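Local coordinates for MHC class I antigen (Anolis carolinensis, PDB 7CPO), which probably presents peptides to T cells, binding them in the groove of its alpha 1 and alpha 2 domains, in complex with beta2-microglobulin, at residues T12-P17 against G92-F97; F97-G102 against Y115-D120. All blocks are in the same frame, centred on the assembly; numbering follows the deposited sequence.

How the interactions relate
From the N terminus, strand 5-14 runs out into the turn that holds Ser15 to Pro17; the chain then builds strands 25-30, 33-39 and 44-47 and helix 62-87 before 92-97 returns antiparallel to 12-17. Interaction 1 therefore closes the long excursion and joins the first strand of the N-terminal half of the groove floor to the first strand of the second half. Interaction 2 follows in series, neither nested nor crossed, and closes the short hairpin between strands 96-105 and 111-119. Phe97 belongs to both, bonding along one side of its strand to Ser13 and packing its ring on the other. Asp120 ties the two together by probable hydrogen bonds to Thr96 and His95.

Interaction 1: T12-P17 against G92-F97; sequences TSVSEP and GGLHTF
Gly93 meets Glu16 through its carbonyl: Gly93 O lies 3.7 Å from Glu16 CG, although this glutamate is poorly ordered. Leu94 covers more. With its CG anti to the backbone N (chi1 178°), CD2 packs on Val14 CG1 at 3.8 Å, while CD1 comes 3.1 Å from Glu16 O and also reaches toward Pro17 O. His95 contributes its backbone, since His95 O accepts a hydrogen bond from Ser15 N (3.0 Å) and takes a CA-H...O contact from Val14; its ND1 is bound instead to Asp120. From Thr96 on, the segment joins the antiparallel sheet that floors the class I peptide groove, beside the end of strand 5-14. Thr96 faces Val14 as a non-hydrogen-bonded pair, their side chains on the underside, where Pro33 of beta2-microglobulin packs against both; Thr96 CA leans on Ser13 O at 3.3 Å. Phe97 and Ser13 form the following hydrogen-bonded pair: Phe97 N donates to Ser13 O at 2.7 Å, almost straight at 172°, and Ser13 N returns a more bent bond to Phe97 O at 2.8 Å. Both side chains rise to the groove side, where Ser13 touches Phe77 and Leu81 of helix 62-87.

Interaction 2: F97-G102 against Y115-D120; sequences FQWMYG and YQYAYD
Trp99 lies against Tyr117 and Tyr115 in the floor of the peptide-binding groove, where strands 96-105 and 111-119 form an antiparallel beta hairpin of the class I fold. Its CG is anti to the backbone N (chi1 178°), which brings the indole alongside Tyr117, both side chains pointing the same way. Trp99 CB already touches Tyr117 CD1 at 3.7 Å. Beyond it, Trp99 CD1 lies over the rim of the Tyr117 ring, 3.3 Å from its CE1, with Trp99 CG beside the same atom, in an offset stack with planes at 17°; Trp99 CD1 also has Gln116 O at the indole edge. Trp99 NE1 then points into the face of Tyr115, 3.4 Å from its CZ, an edge-to-face pair with planes at 64°. Farther out, the CZ2 flank of the indole passes Tyr115 OH at 3.3 Å, and Trp99 CE2 lies near Tyr117 OH. The other face of the indole carries Tyr101 CD2, so the five-membered ring is held between Tyr101 and Tyr117. Phe97, turned obliquely to Tyr117, extends the aromatic cluster with CE2 3.4 Å from Tyr117 CD1. The bound peptide packs apolar side chains on Phe97, Tyr101, Tyr115 and Tyr117, and Tyr101 OH bonds to the peptide backbone and to Tyr26. Beneath the cluster, backbone bonds join Gln98 with Ala118 and Met100 with Gln116, both ways in each pair. On that underside, Trp60 of beta2-microglobulin packs on Met100, Gln116 and Ala118 and accepts a bond from Gln98 NE2 through its carbonyl. Above, Tyr115 OH donates to Tyr117 OH at 3.1 Å.

Interaction 1: T12-P17 against G92-F97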
ATOM      1  N   THR A  12      -5.875   6.215   9.745  1.00 20.02           N
ATOM      2  CA  THR A  12      -4.665   6.773  10.347  1.00 24.52           C
ATOM      3  C   THR A  12      -4.969   8.127  10.957  1.00 21.34           C
ATOM      4  O   THR A  12      -5.499   9.017  10.280  1.00 24.19           O
ATOM      5  CB  THR A  12      -3.527   6.951   9.325  1.00 18.66           C
ATOM      6  OG1 THR A  12      -3.110   5.684   8.826  1.00 18.81           O
ATOM      7  CG2 THR A  12      -2.353   7.622   9.969  1.00 19.02           C
ATOM      8  N   SER A  13      -4.577   8.303  12.210  1.00 26.19           N
ATOM      9  CA  SER A  13      -4.822   9.535  12.935  1.00 25.59           C
ATOM     10  C   SER A  13      -3.523   9.970  13.596  1.00 26.51           C
ATOM     11  O   SER A  13      -2.897   9.181  14.311  1.00 27.63           O
ATOM     12  CB  SER A  13      -5.932   9.325  13.964  1.00 25.34           C
ATOM     13  OG  SER A  13      -6.654  10.517  14.186  1.00 26.93           O
ATOM     14  N   VAL A  14      -3.107  11.207  13.324  1.00 22.09           N
ATOM     15  CA  VAL A  14      -1.888  11.799  13.863  1.00 34.79           C
ATOM     16  C   VAL A  14      -2.270  13.018  14.692  1.00 35.00           C
ATOM     17  O   VAL A  14      -3.157  13.784  14.297  1.00 40.34           O
ATOM     18  CB  VAL A  14      -0.912  12.207  12.737  1.00 38.13           C
ATOM     19  CG1 VAL A  14       0.436  12.604  13.323  1.00 35.63           C
ATOM     20  CG2 VAL A  14      -0.764  11.095  11.725  1.00 26.99           C
ATOM     21  N   SER A  15      -1.583  13.222  15.818  1.00 33.16           N
ATOM     22  CA  SER A  15      -1.942  14.301  16.732  1.00 52.41           C
ATOM     23  C   SER A  15      -1.123  15.576  16.526  1.00 78.35           C
ATOM     24  O   SER A  15      -1.706  16.650  16.343  1.00 86.83           O
ATOM     25  CB  SER A  15      -1.833  13.827  18.181  1.00 49.12           C
ATOM     26  OG  SER A  15      -2.793  14.505  18.978  1.00 57.90           O
ATOM     27  N   GLU A  16       0.282  15.499  16.559  1.00 67.34           N
ATOM     28  CA  GLU A  16       0.711  16.840  16.144  1.00 89.42           C
ATOM     29  C   GLU A  16       1.004  16.889  14.638  1.00107.66           C
ATOM     30  O   GLU A  16       1.468  15.901  14.060  1.00109.83           O
ATOM     31  CB  GLU A  16       1.924  17.298  16.960  1.00 67.48           C
ATOM     32  CG  GLU A  16       1.561  17.591  18.427  1.00 66.45           C
ATOM     33  CD  GLU A  16       0.598  18.782  18.602  1.00 71.31           C
ATOM     34  OE1 GLU A  16      -0.500  18.776  18.005  1.00 67.15           O
ATOM     35  OE2 GLU A  16       0.924  19.722  19.365  1.00 64.97           O
ATOM     36  N   PRO A  17       0.738  18.021  13.967  1.00128.91           N
ATOM     37  CA  PRO A  17       0.414  17.986  12.527  1.00137.62           C
ATOM     38  C   PRO A  17       1.565  17.532  11.632  1.00141.32           C
ATOM     39  O   PRO A  17       2.707  17.339  12.059  1.00140.75           O
ATOM     40  CB  PRO A  17       0.013  19.436  12.217  1.00138.69           C
ATOM     41  CG  PRO A  17       0.658  20.255  13.280  1.00133.12           C
ATOM     42  CD  PRO A  17       0.669  19.392  14.512  1.00126.35           C
ATOM     43  N   GLY A  92       3.349  14.843  26.024  1.00 41.40           N
ATOM     44  CA  GLY A  92       2.736  14.986  24.729  1.00 49.29           C
ATOM     45  C   GLY A  92       3.688  15.344  23.621  1.00 49.25           C
ATOM     46  O   GLY A  92       4.160  16.479  23.540  1.00 74.43           O
ATOM     47  N   GLY A  93       3.974  14.387  22.756  1.00 43.24           N
ATOM     48  CA  GLY A  93       4.643  14.718  21.516  1.00 41.59           C
ATOM     49  C   GLY A  93       3.734  14.481  20.322  1.00 48.40           C
ATOM     50  O   GLY A  93       2.513  14.653  20.412  1.00 45.24           O
ATOM     51  N   LEU A  94       4.315  14.091  19.193  1.00 39.06           N
ATOM     52  CA  LEU A  94       3.538  13.654  18.044  1.00 43.18           C
ATOM     53  C   LEU A  94       3.299  12.154  18.164  1.00 42.45           C
ATOM     54  O   LEU A  94       4.238  11.380  18.374  1.00 36.86           O
ATOM     55  CB  LEU A  94       4.253  13.989  16.735  1.00 41.15           C
ATOM     56  CG  LEU A  94       3.618  13.570  15.406  1.00 43.30           C
ATOM     57  CD1 LEU A  94       4.193  14.451  14.322  1.00 42.51           C
ATOM     58  CD2 LEU A  94       3.822  12.079  15.046  1.00 42.17           C
ATOM     59  N   HIS A  95       2.044  11.747  18.009  1.00 39.35           N
ATOM     60  CA  HIS A  95       1.654  10.365  18.217  1.00 33.13           C
ATOM     61  C   HIS A  95       0.717   9.933  17.100  1.00 33.05           C
ATOM     62  O   HIS A  95       0.110  10.762  16.418  1.00 28.81           O
ATOM     63  CB  HIS A  95       0.994  10.192  19.584  1.00 31.38           C
ATOM     64  CG  HIS A  95       1.875  10.600  20.718  1.00 36.82           C
ATOM     65  ND1 HIS A  95       3.000   9.886  21.076  1.00 41.19           N
ATOM     66  CD2 HIS A  95       1.814  11.659  21.558  1.00 32.92           C
ATOM     67  CE1 HIS A  95       3.585  10.484  22.098  1.00 42.81           C
ATOM     68  NE2 HIS A  95       2.886  11.560  22.410  1.00 43.39           N
ATOM     69  N   THR A  96       0.603   8.618  16.927  1.00 23.16           N
ATOM     70  CA  THR A  96      -0.156   8.032  15.833  1.00 25.61           C
ATOM     71  C   THR A  96      -1.131   6.982  16.353  1.00 21.14           C
ATOM     72  O   THR A  96      -0.792   6.186  17.227  1.00 23.54           O
ATOM     73  CB  THR A  96       0.783   7.398  14.816  1.00 22.48           C
ATOM     74  OG1 THR A  96       1.673   8.402  14.335  1.00 32.80           O
ATOM     75  CG2 THR A  96       0.001   6.871  13.624  1.00 32.56           C
ATOM     76  N   PHE A  97      -2.338   6.973  15.804  1.00 22.68           N
ATOM     77  CA  PHE A  97      -3.292   5.900  16.040  1.00 20.11           C
ATOM     78  C   PHE A  97      -3.753   5.332  14.702  1.00 20.53           C
ATOM     79  O   PHE A  97      -4.140   6.087  13.808  1.00 24.38           O
ATOM     80  CB  PHE A  97      -4.481   6.395  16.842  1.00 22.28           C
ATOM     81  CG  PHE A  97      -5.266   5.298  17.467  1.00 29.68           C
ATOM     82  CD1 PHE A  97      -4.784   4.644  18.590  1.00 28.59           C
ATOM     83  CD2 PHE A  97      -6.478   4.900  16.924  1.00 21.94           C
ATOM     84  CE1 PHE A  97      -5.516   3.607  19.177  1.00 26.85           C
ATOM     85  CE2 PHE A  97      -7.205   3.876  17.500  1.00 27.76           C
ATOM     86  CZ  PHE A  97      -6.728   3.230  18.631  1.00 23.00           C
TER

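Interaction 2: F97-G102 against Y115-D120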
ATOM      1  N   PHE A  97      -2.338   6.973  15.804  1.00 22.68           N
ATOM      2  CA  PHE A  97      -3.292   5.900  16.040  1.00 20.11           C
ATOM      3  C   PHE A  97      -3.753   5.332  14.702  1.00 20.53           C
ATOM      4  O   PHE A  97      -4.140   6.087  13.808  1.00 24.38           O
ATOM      5  CB  PHE A  97      -4.481   6.395  16.842  1.00 22.28           C
ATOM      6  CG  PHE A  97      -5.266   5.298  17.467  1.00 29.68           C
ATOM      7  CD1 PHE A  97      -4.784   4.644  18.590  1.00 28.59           C
ATOM      8  CD2 PHE A  97      -6.478   4.900  16.924  1.00 21.94           C
ATOM      9  CE1 PHE A  97      -5.516   3.607  19.177  1.00 26.85           C
ATOM     10  CE2 PHE A  97      -7.205   3.876  17.500  1.00 27.76           C
ATOM     11  CZ  PHE A  97      -6.728   3.230  18.631  1.00 23.00           C
ATOM     12  N   GLN A  98      -3.698   4.008  14.562  1.00 22.87           N
ATOM     13  CA  GLN A  98      -4.032   3.331  13.316  1.00 22.03           C
ATOM     14  C   GLN A  98      -5.026   2.211  13.588  1.00 21.38           C
ATOM     15  O   GLN A  98      -4.997   1.570  14.639  1.00 20.12           O
ATOM     16  CB  GLN A  98      -2.807   2.727  12.632  1.00 20.16           C
ATOM     17  CG  GLN A  98      -1.866   3.681  11.909  1.00 15.61           C
ATOM     18  CD  GLN A  98      -0.506   3.016  11.660  1.00 25.84           C
ATOM     19  OE1 GLN A  98       0.302   2.885  12.582  1.00 16.21           O
ATOM     20  NE2 GLN A  98      -0.262   2.575  10.416  1.00 19.24           N
ATOM     21  N   TRP A  99      -5.898   1.978  12.615  1.00 15.95           N
ATOM     22  CA  TRP A  99      -6.951   0.980  12.704  1.00 16.38           C
ATOM     23  C   TRP A  99      -7.008   0.275  11.363  1.00 19.00           C
ATOM     24  O   TRP A  99      -7.133   0.942  10.332  1.00 18.36           O
ATOM     25  CB  TRP A  99      -8.287   1.652  13.025  1.00 13.26           C
ATOM     26  CG  TRP A  99      -9.542   0.797  13.115  1.00 17.56           C
ATOM     27  CD1 TRP A  99      -9.652  -0.507  13.520  1.00 14.79           C
ATOM     28  CD2 TRP A  99     -10.881   1.244  12.843  1.00 17.20           C
ATOM     29  NE1 TRP A  99     -10.982  -0.903  13.500  1.00 14.79           N
ATOM     30  CE2 TRP A  99     -11.748   0.155  13.084  1.00 16.90           C
ATOM     31  CE3 TRP A  99     -11.424   2.458  12.402  1.00 15.94           C
ATOM     32  CZ2 TRP A  99     -13.129   0.247  12.896  1.00 15.55           C
ATOM     33  CZ3 TRP A  99     -12.806   2.549  12.218  1.00 16.67           C
ATOM     34  CH2 TRP A  99     -13.636   1.450  12.466  1.00 17.75           C
ATOM     35  N   MET A 100      -6.875  -1.048  11.360  1.00 14.20           N
ATOM     36  CA  MET A 100      -7.104  -1.803  10.133  1.00 18.41           C
ATOM     37  C   MET A 100      -8.121  -2.900  10.402  1.00 18.23           C
ATOM     38  O   MET A 100      -8.102  -3.547  11.452  1.00 19.09           O
ATOM     39  CB  MET A 100      -5.793  -2.390   9.525  1.00 17.00           C
ATOM     40  CG  MET A 100      -4.937  -3.211  10.458  1.00 21.39           C
ATOM     41  SD  MET A 100      -3.321  -3.659   9.743  1.00 29.49           S
ATOM     42  CE  MET A 100      -3.812  -4.781   8.429  1.00 28.79           C
ATOM     43  N   TYR A 101      -9.028  -3.081   9.457  1.00 16.14           N
ATOM     44  CA  TYR A 101     -10.018  -4.129   9.588  1.00 17.14           C
ATOM     45  C   TYR A 101     -10.485  -4.532   8.208  1.00 18.80           C
ATOM     46  O   TYR A 101     -10.419  -3.748   7.256  1.00 21.40           O
ATOM     47  CB  TYR A 101     -11.208  -3.692  10.446  1.00 14.33           C
ATOM     48  CG  TYR A 101     -12.029  -2.539   9.923  1.00 13.61           C
ATOM     49  CD1 TYR A 101     -13.228  -2.758   9.251  1.00 13.00           C
ATOM     50  CD2 TYR A 101     -11.635  -1.232  10.144  1.00 14.14           C
ATOM     51  CE1 TYR A 101     -14.002  -1.707   8.802  1.00 10.32           C
ATOM     52  CE2 TYR A 101     -12.394  -0.182   9.707  1.00 13.51           C
ATOM     53  CZ  TYR A 101     -13.585  -0.421   9.032  1.00 16.29           C
ATOM     54  OH  TYR A 101     -14.347   0.648   8.585  1.00 19.77           O
ATOM     55  N   GLY A 102     -10.966  -5.762   8.120  1.00 18.50           N
ATOM     56  CA  GLY A 102     -11.540  -6.240   6.885  1.00 21.02           C
ATOM     57  C   GLY A 102     -11.730  -7.738   6.946  1.00 15.99           C
ATOM     58  O   GLY A 102     -11.527  -8.366   7.983  1.00 18.22           O
ATOM     59  N   TYR A 115      -9.332  -7.186  12.920  1.00 21.64           N
ATOM     60  CA  TYR A 115      -9.805  -5.927  13.475  1.00 24.55           C
ATOM     61  C   TYR A 115      -8.789  -5.487  14.526  1.00 21.56           C
ATOM     62  O   TYR A 115      -8.755  -6.047  15.624  1.00 20.14           O
ATOM     63  CB  TYR A 115     -11.205  -6.136  14.049  1.00 17.25           C
ATOM     64  CG  TYR A 115     -11.950  -4.899  14.432  1.00 16.10           C
ATOM     65  CD1 TYR A 115     -13.059  -4.482  13.709  1.00 15.61           C
ATOM     66  CD2 TYR A 115     -11.569  -4.152  15.552  1.00 18.17           C
ATOM     67  CE1 TYR A 115     -13.770  -3.336  14.087  1.00 20.28           C
ATOM     68  CE2 TYR A 115     -12.268  -3.003  15.931  1.00 16.42           C
ATOM     69  CZ  TYR A 115     -13.365  -2.609  15.200  1.00 21.91           C
ATOM     70  OH  TYR A 115     -14.057  -1.482  15.574  1.00 24.85           O
ATOM     71  N   GLN A 116      -7.933  -4.517  14.183  1.00 17.98           N
ATOM     72  CA  GLN A 116      -6.697  -4.266  14.915  1.00 14.38           C
ATOM     73  C   GLN A 116      -6.410  -2.776  15.004  1.00 16.96           C
ATOM     74  O   GLN A 116      -6.695  -2.014  14.075  1.00 23.70           O
ATOM     75  CB  GLN A 116      -5.500  -4.950  14.244  1.00 17.22           C
ATOM     76  CG  GLN A 116      -5.716  -6.417  13.938  1.00 22.32           C
ATOM     77  CD  GLN A 116      -4.557  -7.022  13.171  1.00 29.41           C
ATOM     78  OE1 GLN A 116      -4.727  -7.489  12.051  1.00 34.90           O
ATOM     79  NE2 GLN A 116      -3.372  -7.014  13.772  1.00 34.79           N
ATOM     80  N   TYR A 117      -5.794  -2.382  16.119  1.00 19.36           N
ATOM     81  CA  TYR A 117      -5.402  -1.007  16.392  1.00 16.02           C
ATOM     82  C   TYR A 117      -3.936  -0.957  16.791  1.00 19.70           C
ATOM     83  O   TYR A 117      -3.452  -1.846  17.496  1.00 24.61           O
ATOM     84  CB  TYR A 117      -6.204  -0.418  17.528  1.00 16.97           C
ATOM     85  CG  TYR A 117      -7.699  -0.285  17.323  1.00 21.04           C
ATOM     86  CD1 TYR A 117      -8.241   0.785  16.606  1.00 21.56           C
ATOM     87  CD2 TYR A 117      -8.574  -1.191  17.910  1.00 18.39           C
ATOM     88  CE1 TYR A 117      -9.621   0.937  16.468  1.00 18.26           C
ATOM     89  CE2 TYR A 117      -9.950  -1.052  17.771  1.00 25.59           C
ATOM     90  CZ  TYR A 117     -10.467   0.018  17.056  1.00 20.26           C
ATOM     91  OH  TYR A 117     -11.826   0.139  16.920  1.00 29.53           O
ATOM     92  N   ALA A 118      -3.234   0.096  16.369  1.00 18.07           N
ATOM     93  CA  ALA A 118      -1.839   0.313  16.739  1.00 22.47           C
ATOM     94  C   ALA A 118      -1.634   1.729  17.262  1.00 34.22           C
ATOM     95  O   ALA A 118      -2.157   2.699  16.688  1.00 26.45           O
ATOM     96  CB  ALA A 118      -0.895   0.102  15.558  1.00 18.55           C
ATOM     97  N   TYR A 119      -0.836   1.852  18.323  1.00 20.09           N
ATOM     98  CA  TYR A 119      -0.433   3.156  18.840  1.00 23.60           C
ATOM     99  C   TYR A 119       1.042   3.391  18.545  1.00 23.26           C
ATOM    100  O   TYR A 119       1.886   2.546  18.866  1.00 35.16           O
ATOM    101  CB  TYR A 119      -0.691   3.251  20.342  1.00 24.99           C
ATOM    102  CG  TYR A 119      -0.479   4.629  20.915  1.00 32.13           C
ATOM    103  CD1 TYR A 119      -1.091   5.739  20.342  1.00 26.38           C
ATOM    104  CD2 TYR A 119       0.303   4.820  22.049  1.00 27.76           C
ATOM    105  CE1 TYR A 119      -0.922   6.996  20.877  1.00 31.44           C
ATOM    106  CE2 TYR A 119       0.480   6.073  22.593  1.00 27.46           C
ATOM    107  CZ  TYR A 119      -0.133   7.158  22.008  1.00 36.84           C
ATOM    108  OH  TYR A 119       0.036   8.413  22.550  1.00 35.53           O
ATOM    109  N   ASP A 120       1.349   4.529  17.936  1.00 24.15           N
ATOM    110  CA  ASP A 120       2.722   4.866  17.558  1.00 26.46           C
ATOM    111  C   ASP A 120       3.409   3.720  16.817  1.00 30.10           C
ATOM    112  O   ASP A 120       4.588   3.431  17.045  1.00 28.26           O
ATOM    113  CB  ASP A 120       3.545   5.266  18.785  1.00 27.87           C
ATOM    114  CG  ASP A 120       3.108   6.576  19.370  1.00 28.83           C
ATOM    115  OD1 ASP A 120       2.678   7.442  18.588  1.00 35.22           O
ATOM    116  OD2 ASP A 120       3.195   6.746  20.605  1.00 38.69           O
TER
HETATM  117  O   HOH W   1      -0.105   3.787  14.853  1.00 22.37           O